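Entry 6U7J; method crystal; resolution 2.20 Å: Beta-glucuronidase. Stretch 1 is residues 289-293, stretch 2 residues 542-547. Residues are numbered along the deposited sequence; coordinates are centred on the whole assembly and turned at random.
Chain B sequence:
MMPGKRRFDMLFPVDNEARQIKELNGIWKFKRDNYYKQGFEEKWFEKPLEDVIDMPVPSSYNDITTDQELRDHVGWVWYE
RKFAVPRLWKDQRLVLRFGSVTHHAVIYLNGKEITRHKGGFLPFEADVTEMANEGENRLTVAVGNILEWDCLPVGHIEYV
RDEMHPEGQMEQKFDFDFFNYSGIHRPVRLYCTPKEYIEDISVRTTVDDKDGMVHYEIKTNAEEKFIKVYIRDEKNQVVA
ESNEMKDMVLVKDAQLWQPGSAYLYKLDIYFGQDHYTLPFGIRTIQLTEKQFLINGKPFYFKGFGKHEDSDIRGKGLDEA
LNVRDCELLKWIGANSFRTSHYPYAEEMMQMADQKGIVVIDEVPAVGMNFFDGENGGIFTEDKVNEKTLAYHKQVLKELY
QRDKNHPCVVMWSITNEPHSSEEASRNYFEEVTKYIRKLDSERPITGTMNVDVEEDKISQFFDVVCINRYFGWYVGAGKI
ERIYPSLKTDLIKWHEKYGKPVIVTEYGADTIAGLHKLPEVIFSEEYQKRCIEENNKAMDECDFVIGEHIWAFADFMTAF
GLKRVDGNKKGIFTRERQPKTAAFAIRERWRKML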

# COMPACT_ATOMS: atom_id res chain seq x y z
N GLU B 289 -3.28 -46.00 13.33
CA GLU B 289 -1.87 -45.61 13.29
C GLU B 289 -1.65 -44.47 12.31
O GLU B 289 -0.72 -43.67 12.49
CB GLU B 289 -1.00 -46.82 12.94
CG GLU B 289 -1.54 -47.72 11.82
CD GLU B 289 -2.72 -48.60 12.26
OE1 GLU B 289 -3.43 -49.14 11.37
OE2 GLU B 289 -2.95 -48.74 13.48
N LYS B 290 -2.49 -44.36 11.28
CA LYS B 290 -2.26 -43.37 10.24
C LYS B 290 -3.52 -42.61 9.83
O LYS B 290 -3.47 -41.87 8.84
CB LYS B 290 -1.66 -44.03 8.99
CG LYS B 290 -0.17 -44.32 9.09
CD LYS B 290 0.26 -45.30 8.01
CE LYS B 290 1.72 -45.66 8.17
NZ LYS B 290 2.21 -46.49 7.03
N GLN B 291 -4.64 -42.77 10.52
CA GLN B 291 -5.85 -42.09 10.09
C GLN B 291 -6.62 -41.54 11.28
O GLN B 291 -6.42 -41.95 12.43
CB GLN B 291 -6.74 -43.02 9.25
CG GLN B 291 -6.25 -43.16 7.81
CD GLN B 291 -7.17 -43.99 6.93
OE1 GLN B 291 -7.74 -44.99 7.37
NE2 GLN B 291 -7.30 -43.58 5.68
N PHE B 292 -7.46 -40.56 10.99
CA PHE B 292 -8.34 -39.92 11.95
C PHE B 292 -9.73 -40.16 11.38
O PHE B 292 -10.11 -39.57 10.37
CB PHE B 292 -8.02 -38.43 12.08
CG PHE B 292 -8.68 -37.76 13.25
CD1 PHE B 292 -10.04 -37.52 13.25
CD2 PHE B 292 -7.94 -37.35 14.34
CE1 PHE B 292 -10.66 -36.90 14.33
CE2 PHE B 292 -8.55 -36.73 15.43
CZ PHE B 292 -9.90 -36.51 15.42
N LEU B 293 -10.48 -41.08 12.00
CA LEU B 293 -11.74 -41.54 11.43
C LEU B 293 -12.90 -40.87 12.14
O LEU B 293 -12.97 -40.87 13.37
CB LEU B 293 -11.86 -43.06 11.54
CG LEU B 293 -10.73 -43.88 10.92
CD1 LEU B 293 -11.00 -45.37 11.14
CD2 LEU B 293 -10.59 -43.59 9.44
N CYS B 542 4.11 -38.08 2.57
CA CYS B 542 4.08 -38.78 3.85
C CYS B 542 2.67 -39.31 4.09
O CYS B 542 1.73 -38.52 4.24
CB CYS B 542 4.49 -37.84 4.99
SG CYS B 542 6.17 -37.21 4.86
N ASP B 543 2.54 -40.63 4.17
CA ASP B 543 1.21 -41.24 4.31
C ASP B 543 0.65 -41.16 5.73
O ASP B 543 -0.51 -41.52 5.94
CB ASP B 543 1.24 -42.71 3.85
CG ASP B 543 2.13 -43.62 4.72
OD1 ASP B 543 2.87 -43.13 5.60
OD2 ASP B 543 2.08 -44.85 4.52
N PHE B 544 1.43 -40.69 6.69
CA PHE B 544 1.00 -40.60 8.08
C PHE B 544 0.51 -39.21 8.46
O PHE B 544 0.17 -38.98 9.63
CB PHE B 544 2.14 -41.04 8.99
CG PHE B 544 3.41 -40.28 8.75
CD1 PHE B 544 3.63 -39.06 9.37
CD2 PHE B 544 4.36 -40.77 7.87
CE1 PHE B 544 4.79 -38.35 9.14
CE2 PHE B 544 5.54 -40.06 7.64
CZ PHE B 544 5.75 -38.84 8.28
N VAL B 545 0.47 -38.27 7.52
CA VAL B 545 0.07 -36.91 7.82
C VAL B 545 -1.45 -36.81 7.66
O VAL B 545 -1.99 -37.13 6.60
CB VAL B 545 0.81 -35.92 6.90
CG1 VAL B 545 0.10 -34.57 6.87
CG2 VAL B 545 2.24 -35.75 7.39
N ILE B 546 -2.15 -36.41 8.72
CA ILE B 546 -3.61 -36.40 8.67
C ILE B 546 -4.18 -34.98 8.63
O ILE B 546 -5.40 -34.81 8.71
CB ILE B 546 -4.23 -37.20 9.83
CG1 ILE B 546 -3.65 -36.75 11.16
CG2 ILE B 546 -3.99 -38.69 9.63
CD1 ILE B 546 -4.58 -36.98 12.36
N GLY B 547 -3.34 -33.97 8.49
CA GLY B 547 -3.89 -32.63 8.33
C GLY B 547 -2.81 -31.59 8.14
O GLY B 547 -1.64 -31.80 8.47
O HOH W 1 -3.43 -40.79 6.64

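The strongest polar link is the salt bridge between Lys290 and Asp543, in which Lys290 NZ donates a hydrogen bond to Asp543 OD2 at 3.0 Å. Lys290 reaches it with a nearly straight side chain: chi1 is m at -79°, and chi2, chi3 and chi4 are all t, so the ammonium group lies at the full length of the chain. Asp543 meets it with chi1 p at 65°. Its CA-to-CB bond points sideways, but the carboxylate end comes nearer to the other stretch. Both residues suit a contact near solvent, Lys290 being partly exposed and Asp543 exposed.

A second polar connection runs through one water, which donates to Lys290 O at 2.5 Å and to Asp543 O at 3.1 Å. It thus joins the same two residues through their backbones. The type I turn from Cys542 to Val545 includes both Asp543 and Phe544. No direct hydrogen bond links backbone to backbone across the stretches.

The methylenes of Lys290 add packing to its charge: Lys290 CG lies 4.0 Å from Phe544 CB, where the CA atoms of the two residues are 4.8 Å apart. The aromatic end of Phe544 leads away, so its contribution here is made near the backbone.

Ile546 supplies the main apolar contact, with 71 Å² covered and its CA-to-CB bond directed toward the first stretch. Its CG2 approaches Lys290 O at 3.3 Å and Gln291 CA at 3.9 Å, while its CD1 lies 3.7 Å from Phe292 CB. The branched side chain thereby spans three consecutive residues. Phe292 also starts toward the partner, but its ring end leads away, and Ile546 CD1 approaches that ring obliquely. Both residues are buried, as befits their hydrocarbon side chains. Gln291 instead points away. In all, the contact buries 279 Å², summed over both sides.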